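Local coordinates for conserved hypothetical protein Ta0289 (Thermoplasma acidophilum DSM 1728, PDB 1PVM) that is of unknown function but pairs two CBS domains, modules that in relatives often bind adenine nucleotides, with a C-terminal zinc-ribbon-like domain that binds metal, at residues K20-N25 and V75-V80; R10-M15 and V88-D93; G105-A110 and L141-K146. One frame throughout, in Å; residues are numbered along the deposited sequence.

Interaction 1: K20-N25 and V75-V80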
loop_
_atom_site.group_PDB
_atom_site.type_symbol
_atom_site.label_atom_id
_atom_site.label_comp_id
_atom_site.label_asym_id
_atom_site.label_seq_id
_atom_site.Cartn_x
_atom_site.Cartn_y
_atom_site.Cartn_z
ATOM N N LYS B 20 -17.037 -2.489 -1.055
ATOM C CA LYS B 20 -17.232 -3.736 -1.777
ATOM C C LYS B 20 -16.864 -4.926 -0.909
ATOM O O LYS B 20 -15.979 -4.838 -0.058
ATOM C CB LYS B 20 -16.411 -3.737 -3.067
ATOM C CG LYS B 20 -16.940 -2.753 -4.103
ATOM C CD LYS B 20 -16.209 -2.875 -5.424
ATOM C CE LYS B 20 -16.888 -2.039 -6.498
ATOM N NZ LYS B 20 -17.024 -0.612 -6.088
ATOM N N THR B 21 -17.568 -6.033 -1.123
ATOM C CA THR B 21 -17.347 -7.253 -0.363
ATOM C C THR B 21 -16.980 -8.377 -1.319
ATOM O O THR B 21 -17.514 -8.459 -2.428
ATOM C CB THR B 21 -18.618 -7.668 0.414
ATOM O OG1 THR B 21 -19.062 -6.580 1.233
ATOM C CG2 THR B 21 -18.330 -8.861 1.307
ATOM N N VAL B 22 -16.061 -9.232 -0.884
ATOM C CA VAL B 22 -15.616 -10.365 -1.683
ATOM C C VAL B 22 -15.612 -11.626 -0.827
ATOM O O VAL B 22 -15.452 -11.562 0.392
ATOM C CB VAL B 22 -14.189 -10.142 -2.243
ATOM C CG1 VAL B 22 -14.211 -9.082 -3.328
ATOM C CG2 VAL B 22 -13.254 -9.723 -1.122
ATOM N N ASN B 23 -15.791 -12.773 -1.474
ATOM C CA ASN B 23 -15.807 -14.051 -0.781
ATOM C C ASN B 23 -14.398 -14.424 -0.308
ATOM O O ASN B 23 -13.410 -14.121 -0.975
ATOM C CB ASN B 23 -16.378 -15.120 -1.711
ATOM C CG ASN B 23 -16.418 -16.480 -1.067
ATOM O OD1 ASN B 23 -15.496 -17.271 -1.216
ATOM N ND2 ASN B 23 -17.488 -16.755 -0.334
ATOM N N TRP B 24 -14.312 -15.094 0.841
ATOM C CA TRP B 24 -13.018 -15.457 1.412
ATOM C C TRP B 24 -12.158 -16.452 0.634
ATOM O O TRP B 24 -10.988 -16.644 0.958
ATOM C CB TRP B 24 -13.204 -15.924 2.866
ATOM C CG TRP B 24 -13.931 -17.238 3.070
ATOM C CD1 TRP B 24 -14.667 -17.942 2.151
ATOM C CD2 TRP B 24 -13.999 -17.982 4.293
ATOM N NE1 TRP B 24 -15.188 -19.077 2.733
ATOM C CE2 TRP B 24 -14.793 -19.126 4.045
ATOM C CE3 TRP B 24 -13.463 -17.789 5.579
ATOM C CZ2 TRP B 24 -15.064 -20.079 5.036
ATOM C CZ3 TRP B 24 -13.731 -18.736 6.564
ATOM C CH2 TRP B 24 -14.527 -19.869 6.284
ATOM N N ASN B 25 -12.723 -17.081 -0.390
ATOM C CA ASN B 25 -11.953 -18.022 -1.198
ATOM C C ASN B 25 -11.519 -17.377 -2.513
ATOM O O ASN B 25 -10.897 -18.016 -3.362
ATOM C CB ASN B 25 -12.766 -19.292 -1.456
ATOM C CG ASN B 25 -12.807 -20.202 -0.246
ATOM O OD1 ASN B 25 -13.823 -20.846 0.031
ATOM N ND2 ASN B 25 -11.695 -20.270 0.479
ATOM N N VAL B 75 -3.568 -18.468 -4.040
ATOM C CA VAL B 75 -3.780 -18.164 -2.634
ATOM C C VAL B 75 -5.110 -17.475 -2.361
ATOM O O VAL B 75 -5.360 -16.382 -2.868
ATOM C CB VAL B 75 -2.661 -17.253 -2.096
ATOM C CG1 VAL B 75 -2.926 -16.919 -0.629
ATOM C CG2 VAL B 75 -1.301 -17.938 -2.263
ATOM N N PRO B 76 -5.987 -18.114 -1.567
ATOM C CA PRO B 76 -7.288 -17.512 -1.245
ATOM C C PRO B 76 -7.048 -16.374 -0.253
ATOM O O PRO B 76 -6.198 -16.493 0.635
ATOM C CB PRO B 76 -8.065 -18.677 -0.635
ATOM C CG PRO B 76 -6.994 -19.475 0.041
ATOM C CD PRO B 76 -5.868 -19.461 -0.977
ATOM N N ILE B 77 -7.791 -15.277 -0.388
ATOM C CA ILE B 77 -7.574 -14.135 0.492
ATOM C C ILE B 77 -7.796 -14.380 1.984
ATOM O O ILE B 77 -7.331 -13.595 2.811
ATOM C CB ILE B 77 -8.388 -12.899 0.027
ATOM C CG1 ILE B 77 -9.885 -13.205 -0.009
ATOM C CG2 ILE B 77 -7.908 -12.473 -1.361
ATOM C CD1 ILE B 77 -10.738 -12.006 -0.416
ATOM N N ARG B 78 -8.485 -15.465 2.339
ATOM C CA ARG B 78 -8.704 -15.786 3.753
ATOM C C ARG B 78 -7.354 -15.944 4.462
ATOM O O ARG B 78 -7.238 -15.698 5.662
ATOM C CB ARG B 78 -9.521 -17.075 3.891
ATOM C CG ARG B 78 -8.902 -18.270 3.192
ATOM C CD ARG B 78 -9.922 -19.377 2.950
ATOM N NE ARG B 78 -10.394 -19.981 4.192
ATOM C CZ ARG B 78 -11.393 -20.857 4.261
ATOM N NH1 ARG B 78 -12.029 -21.226 3.156
ATOM N NH2 ARG B 78 -11.748 -21.368 5.435
ATOM N N LEU B 79 -6.333 -16.343 3.709
ATOM C CA LEU B 79 -4.995 -16.531 4.268
ATOM C C LEU B 79 -4.208 -15.229 4.340
ATOM O O LEU B 79 -3.131 -15.182 4.926
ATOM C CB LEU B 79 -4.202 -17.521 3.411
ATOM C CG LEU B 79 -4.743 -18.946 3.288
ATOM C CD1 LEU B 79 -3.826 -19.764 2.397
ATOM C CD2 LEU B 79 -4.844 -19.573 4.668
ATOM N N VAL B 80 -4.759 -14.174 3.754
ATOM C CA VAL B 80 -4.076 -12.885 3.681
ATOM C C VAL B 80 -4.734 -11.741 4.447
ATOM O O VAL B 80 -4.048 -10.932 5.073
ATOM C CB VAL B 80 -3.934 -12.463 2.196
ATOM C CG1 VAL B 80 -3.157 -11.164 2.079
ATOM C CG2 VAL B 80 -3.246 -13.573 1.414
#
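Stacking carries the polar side of this contact. The guanidinium of Arg78 lies flat over one face of the Trp24 indole, the planes 19° apart, and Arg78 CZ sits 3.6 Å from the centroid of the six-membered ring, 2° off its normal, which meets the geometry of a cation-pi pair. Trp24 CG and Arg78 CG both take the crowded position between backbone N and carbonyl carbon, and the arginine chain bends at chi3 to lay its end over the ring. Trp24 NE1 is hydrogen-bonded to Asp48 OD2, which helps hold the rotation of the indole.

Backbone bonding across the contact is slighter: Arg78 N donates to Trp24 O over 3.1 Å, a weak bond bent to 134°. Local to 20-25, Asn23 OD1 accepts from Asn25 N at 2.9 Å, closing an Asx turn where strand 21-23 ends.

Apolar contact lies deeper. Ile77 CD1 meets Val22 CG2 at 3.5 Å, tight for two methyls, the side chains crossing at about a right angle, while Pro76 CB lies 4.0 Å from Asn25 CA.

The 3-10 turn 77-79, leading into the second CBS unit, packs on the first unit's sheet, as in a tandem CBS pair.

Interaction 2: R10-M15 and V88-D93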
loop_
_atom_site.group_PDB
_atom_site.type_symbol
_atom_site.label_atom_id
_atom_site.label_comp_id
_atom_site.label_asym_id
_atom_site.label_seq_id
_atom_site.Cartn_x
_atom_site.Cartn_y
_atom_site.Cartn_z
ATOM N N ARG B 10 -18.731 12.278 13.775
ATOM C CA ARG B 10 -18.960 10.850 13.990
ATOM C C ARG B 10 -18.558 10.118 12.713
ATOM O O ARG B 10 -18.866 10.572 11.611
ATOM C CB ARG B 10 -20.425 10.560 14.353
ATOM C CG ARG B 10 -21.411 10.568 13.211
ATOM C CD ARG B 10 -22.844 10.404 13.723
ATOM N NE ARG B 10 -23.295 9.016 13.841
ATOM C CZ ARG B 10 -23.658 8.434 14.983
ATOM N NH1 ARG B 10 -23.612 9.110 16.124
ATOM N NH2 ARG B 10 -24.109 7.186 14.982
ATOM N N VAL B 11 -17.864 8.990 12.869
ATOM C CA VAL B 11 -17.375 8.208 11.728
ATOM C C VAL B 11 -18.415 7.934 10.667
ATOM O O VAL B 11 -18.132 8.013 9.475
ATOM C CB VAL B 11 -16.848 6.820 12.128
ATOM C CG1 VAL B 11 -15.712 6.430 11.188
ATOM C CG2 VAL B 11 -16.423 6.798 13.552
ATOM N N GLU B 12 -19.608 7.573 11.119
ATOM C CA GLU B 12 -20.720 7.254 10.242
ATOM C C GLU B 12 -20.909 8.264 9.112
ATOM O O GLU B 12 -21.254 7.891 7.993
ATOM C CB GLU B 12 -21.991 7.152 11.086
ATOM C CG GLU B 12 -23.240 6.756 10.334
ATOM C CD GLU B 12 -24.418 6.545 11.274
ATOM O OE1 GLU B 12 -24.661 7.423 12.134
ATOM O OE2 GLU B 12 -25.101 5.505 11.151
ATOM N N LYS B 13 -20.665 9.538 9.403
ATOM C CA LYS B 13 -20.830 10.607 8.418
ATOM C C LYS B 13 -19.730 10.734 7.364
ATOM O O LYS B 13 -19.939 11.370 6.330
ATOM C CB LYS B 13 -20.954 11.957 9.125
ATOM C CG LYS B 13 -22.154 12.103 10.036
ATOM C CD LYS B 13 -22.246 13.535 10.557
ATOM C CE LYS B 13 -23.513 13.753 11.364
ATOM N NZ LYS B 13 -24.739 13.434 10.573
ATOM N N ILE B 14 -18.565 10.142 7.614
ATOM C CA ILE B 14 -17.458 10.260 6.666
ATOM C C ILE B 14 -16.981 8.942 6.076
ATOM O O ILE B 14 -16.123 8.927 5.196
ATOM C CB ILE B 14 -16.245 10.967 7.320
ATOM C CG1 ILE B 14 -15.625 10.065 8.391
ATOM C CG2 ILE B 14 -16.690 12.284 7.939
ATOM C CD1 ILE B 14 -14.453 10.687 9.119
ATOM N N MET B 15 -17.533 7.840 6.567
ATOM C CA MET B 15 -17.162 6.518 6.085
ATOM C C MET B 15 -17.654 6.317 4.654
ATOM O O MET B 15 -18.491 7.072 4.158
ATOM C CB MET B 15 -17.787 5.445 6.975
ATOM C CG MET B 15 -19.296 5.338 6.797
ATOM S SD MET B 15 -20.064 4.178 7.919
ATOM C CE MET B 15 -21.784 4.346 7.473
ATOM N N VAL B 88 -14.718 -0.415 14.082
ATOM C CA VAL B 88 -15.079 0.567 15.102
ATOM C C VAL B 88 -16.589 0.779 14.977
ATOM O O VAL B 88 -17.172 0.495 13.930
ATOM C CB VAL B 88 -14.369 1.934 14.892
ATOM C CG1 VAL B 88 -12.865 1.773 15.037
ATOM C CG2 VAL B 88 -14.729 2.516 13.529
ATOM N N LYS B 89 -17.221 1.255 16.045
ATOM C CA LYS B 89 -18.657 1.511 16.020
ATOM C C LYS B 89 -18.958 2.788 15.250
ATOM O O LYS B 89 -18.158 3.728 15.245
ATOM C CB LYS B 89 -19.207 1.613 17.441
ATOM C CG LYS B 89 -19.361 0.267 18.125
ATOM C CD LYS B 89 -20.428 -0.574 17.423
ATOM C CE LYS B 89 -20.578 -1.954 18.058
ATOM N NZ LYS B 89 -21.693 -2.740 17.445
ATOM N N SER B 90 -20.125 2.820 14.608
ATOM C CA SER B 90 -20.539 3.966 13.804
ATOM C C SER B 90 -20.670 5.275 14.575
ATOM O O SER B 90 -20.671 6.346 13.971
ATOM C CB SER B 90 -21.862 3.661 13.099
ATOM O OG SER B 90 -22.897 3.427 14.038
ATOM N N ASP B 91 -20.780 5.202 15.898
ATOM C CA ASP B 91 -20.914 6.421 16.690
ATOM C C ASP B 91 -19.581 6.976 17.197
ATOM O O ASP B 91 -19.546 7.991 17.888
ATOM C CB ASP B 91 -21.890 6.195 17.854
ATOM C CG ASP B 91 -21.378 5.195 18.872
ATOM O OD1 ASP B 91 -20.428 4.438 18.568
ATOM O OD2 ASP B 91 -21.944 5.157 19.988
ATOM N N TYR B 92 -18.484 6.320 16.838
ATOM C CA TYR B 92 -17.149 6.772 17.238
ATOM C C TYR B 92 -16.821 8.154 16.679
ATOM O O TYR B 92 -17.183 8.481 15.549
ATOM C CB TYR B 92 -16.080 5.806 16.716
ATOM C CG TYR B 92 -15.663 4.705 17.661
ATOM C CD1 TYR B 92 -16.596 4.027 18.439
ATOM C CD2 TYR B 92 -14.329 4.309 17.739
ATOM C CE1 TYR B 92 -16.210 2.975 19.276
ATOM C CE2 TYR B 92 -13.933 3.264 18.565
ATOM C CZ TYR B 92 -14.875 2.601 19.329
ATOM O OH TYR B 92 -14.483 1.558 20.139
ATOM N N ASP B 93 -16.132 8.964 17.474
ATOM C CA ASP B 93 -15.693 10.269 17.009
ATOM C C ASP B 93 -14.429 9.947 16.212
ATOM O O ASP B 93 -13.798 8.914 16.451
ATOM C CB ASP B 93 -15.321 11.179 18.182
ATOM C CG ASP B 93 -14.703 12.483 17.723
ATOM O OD1 ASP B 93 -15.421 13.281 17.089
ATOM O OD2 ASP B 93 -13.504 12.714 17.979
HETATM O O HOH W 1 -25.458 3.237 12.741
#
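Two backbone carbonyls of 88-93 accept from consecutive amides of 10-15. Val11 N donates to Tyr92 O at 2.8 Å and 166°, nearly straight, although the place of this oxygen is less certain in the model. Glu12 N reaches Ser90 O at 3.3 Å, a longer bond that meets a lone pair in the carbonyl plane. The first of them belongs to a single beta bridge pairing Arg10 with Asp93. The chain before strand 21-23 thereby packs on the second CBS unit, at the turn between strand 87-89 and helix 94-104. Within 10-15, Val11 O takes both Ile14 N and Met15 N, so the chain coils directly after the bridge.

The Arg10 and Glu12 side chains pair within their own segment. Arg10 bends at chi3 (-89°) and its NE forms a salt bridge with Glu12 OE1 at 2.7 Å, NH2 of Arg10 adding a weaker bond to the same oxygen. The other carboxylate oxygen, Glu12 OE2, accepts from a water that also bonds Ser90 OG. Asp93 caps helix 94-104 through Lys95 N, and its second oxygen takes Met9 N. Val11 points toward 88-93 and touches Val97 of helix 94-104 and Val122 of strand 118-123.

Backbone bonds therefore set the alignment, while the charges of Arg10 and Glu12 probably largely offset each other; their polar ends meet 88-93 by the guanidinium face over Ser90 O and Asp91 CA and by the shared water.

Interaction 3: G105-A110 and L141-K146; sequences GLERCA and LSHRTK
Gly105 O is the best-held polar atom across this contact, gripped by one hydrogen bond and one weaker CH contact, both from His143. The ring nitrogen His143 ND1 donates over 2.8 Å at 165°, with the oxygen close to the ring plane; the donor stands 33° above the carbonyl plane, so it is not on a lone pair. From the same residue, His143 CA approaches Gly105 O at 3.4 Å as a CA-H...O contact. The imidazole has CG anti to the backbone N, so that its ND1 edge meets this oxygen.

Gly105 follows helix 94-104 in a Schellman motif, with positive phi. Its bare CA lies 3.4 Å from Ser142 O, an approach the absence of a side chain allows. Lys146 CB packs against the same CA, while its NZ runs back to Ser102 O. The C-terminal end of helix 133-145 thus packs on the turn joining helix 94-104 to strand 108-112.

Glu107 covers a face of the imidazole. Its CG stands 3.6 Å from the ring centroid, 17° off the normal, as a CH-pi contact. The chain then bends at chi2, and its carboxylate is held by Arg108 side-on: NE binds OE2 of Glu107 at 2.8 Å, and NH2 binds OE1, each on a syn lone pair.

Because ND1 carries a proton to give to Gly105 O, the ring must be either the ND1-H tautomer or doubly protonated. Glu107 OE2, 5.1 Å from His143 NE2, could modestly favour the charged form, but its charge is probably largely offset by Arg108.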
loop_
_atom_site.group_PDB
_atom_site.type_symbol
_atom_site.label_atom_id
_atom_site.label_comp_id
_atom_site.label_asym_id
_atom_site.label_seq_id
_atom_site.Cartn_x
_atom_site.Cartn_y
_atom_site.Cartn_z
ATOM N N GLY B 105 -1.830 -0.383 14.025
ATOM C CA GLY B 105 -0.988 -0.194 12.855
ATOM C C GLY B 105 -1.771 -0.201 11.550
ATOM O O GLY B 105 -1.223 -0.495 10.487
ATOM N N LEU B 106 -3.052 0.139 11.626
ATOM C CA LEU B 106 -3.919 0.153 10.442
ATOM C C LEU B 106 -4.090 1.545 9.831
ATOM O O LEU B 106 -3.893 2.557 10.503
ATOM C CB LEU B 106 -5.312 -0.373 10.816
ATOM C CG LEU B 106 -5.437 -1.778 11.406
ATOM C CD1 LEU B 106 -6.847 -1.976 11.962
ATOM C CD2 LEU B 106 -5.115 -2.816 10.342
ATOM N N GLU B 107 -4.456 1.589 8.553
ATOM C CA GLU B 107 -4.726 2.865 7.903
ATOM C C GLU B 107 -6.192 2.895 7.453
ATOM O O GLU B 107 -6.657 3.864 6.854
ATOM C CB GLU B 107 -3.762 3.125 6.734
ATOM C CG GLU B 107 -3.508 1.959 5.803
ATOM C CD GLU B 107 -4.620 1.753 4.800
ATOM O OE1 GLU B 107 -5.031 2.743 4.156
ATOM O OE2 GLU B 107 -5.067 0.599 4.645
ATOM N N ARG B 108 -6.914 1.820 7.772
ATOM C CA ARG B 108 -8.342 1.710 7.465
ATOM C C ARG B 108 -8.969 0.569 8.256
ATOM O O ARG B 108 -8.275 -0.336 8.709
ATOM C CB ARG B 108 -8.573 1.481 5.969
ATOM C CG ARG B 108 -8.257 0.084 5.448
ATOM C CD ARG B 108 -8.403 0.078 3.926
ATOM N NE ARG B 108 -7.449 1.004 3.315
ATOM C CZ ARG B 108 -7.638 1.661 2.174
ATOM N NH1 ARG B 108 -8.761 1.516 1.480
ATOM N NH2 ARG B 108 -6.693 2.474 1.729
ATOM N N CYS B 109 -10.285 0.622 8.430
ATOM C CA CYS B 109 -11.000 -0.423 9.145
ATOM C C CYS B 109 -12.472 -0.332 8.790
ATOM O O CYS B 109 -12.913 0.647 8.191
ATOM C CB CYS B 109 -10.821 -0.278 10.663
ATOM S SG CYS B 109 -11.616 1.174 11.401
ATOM N N ALA B 110 -13.231 -1.358 9.156
ATOM C CA ALA B 110 -14.655 -1.372 8.872
ATOM C C ALA B 110 -15.380 -0.595 9.958
ATOM O O ALA B 110 -14.830 -0.345 11.030
ATOM C CB ALA B 110 -15.168 -2.810 8.829
ATOM N N LEU B 141 2.931 6.838 11.208
ATOM C CA LEU B 141 4.079 6.196 11.848
ATOM C C LEU B 141 3.714 4.816 12.390
ATOM O O LEU B 141 4.489 3.858 12.273
ATOM C CB LEU B 141 4.617 7.074 12.983
ATOM C CG LEU B 141 5.330 8.351 12.528
ATOM C CD1 LEU B 141 5.748 9.167 13.740
ATOM C CD2 LEU B 141 6.544 7.989 11.681
ATOM N N SER B 142 2.530 4.707 12.979
ATOM C CA SER B 142 2.092 3.427 13.523
ATOM C C SER B 142 1.861 2.395 12.425
ATOM O O SER B 142 2.098 1.207 12.629
ATOM C CB SER B 142 0.814 3.600 14.342
ATOM O OG SER B 142 1.081 4.284 15.555
ATOM N N HIS B 143 1.397 2.845 11.262
ATOM C CA HIS B 143 1.149 1.924 10.155
ATOM C C HIS B 143 2.451 1.372 9.587
ATOM O O HIS B 143 2.500 0.240 9.102
ATOM C CB HIS B 143 0.359 2.624 9.049
ATOM C CG HIS B 143 0.052 1.743 7.878
ATOM N ND1 HIS B 143 -0.651 0.564 7.998
ATOM C CD2 HIS B 143 0.361 1.866 6.566
ATOM C CE1 HIS B 143 -0.761 -0.003 6.809
ATOM N NE2 HIS B 143 -0.156 0.767 5.924
ATOM N N ARG B 144 3.511 2.170 9.647
ATOM C CA ARG B 144 4.803 1.725 9.140
ATOM C C ARG B 144 5.489 0.743 10.085
ATOM O O ARG B 144 6.119 -0.222 9.650
ATOM C CB ARG B 144 5.730 2.922 8.925
ATOM C CG ARG B 144 7.111 2.529 8.418
ATOM C CD ARG B 144 7.903 3.735 7.943
ATOM N NE ARG B 144 8.627 4.411 9.015
ATOM C CZ ARG B 144 9.631 3.868 9.698
ATOM N NH1 ARG B 144 10.033 2.630 9.431
ATOM N NH2 ARG B 144 10.255 4.571 10.637
ATOM N N THR B 145 5.335 0.978 11.382
ATOM C CA THR B 145 6.004 0.174 12.392
ATOM C C THR B 145 5.251 -0.973 13.058
ATOM O O THR B 145 5.871 -1.925 13.535
ATOM C CB THR B 145 6.537 1.097 13.492
ATOM O OG1 THR B 145 5.457 1.876 14.012
ATOM C CG2 THR B 145 7.589 2.045 12.925
ATOM N N LYS B 146 3.927 -0.897 13.099
ATOM C CA LYS B 146 3.152 -1.952 13.744
ATOM C C LYS B 146 2.368 -2.804 12.759
ATOM O O LYS B 146 2.048 -2.369 11.654
ATOM C CB LYS B 146 2.180 -1.348 14.759
ATOM C CG LYS B 146 2.799 -0.387 15.755
ATOM C CD LYS B 146 1.699 0.245 16.588
ATOM C CE LYS B 146 2.197 1.418 17.399
ATOM N NZ LYS B 146 1.061 2.150 18.027
#

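Interactions 2 and 3 share the second CBS domain's sheet: strands 87-89 and 108-112 are parallel neighbours, and Val88 N lies 3.1 Å from Ala110 O, a probable hydrogen bond. Their centres are about 18 Å apart, with helix 94-104 running between the segments 88-93 and 105-110. Interaction 1 belongs to the other three-stranded sheet, its centre about 25 Å from that of interaction 2 and about 20 Å from that of interaction 3, across the chain's centre from both. Along the chain, interaction 2 brackets interaction 1, and interaction 3 follows. Residues 10-15 thus reach forward to the second CBS unit while 75-80 reach back to the first, consistent with a reciprocal exchange joining the tandem pair.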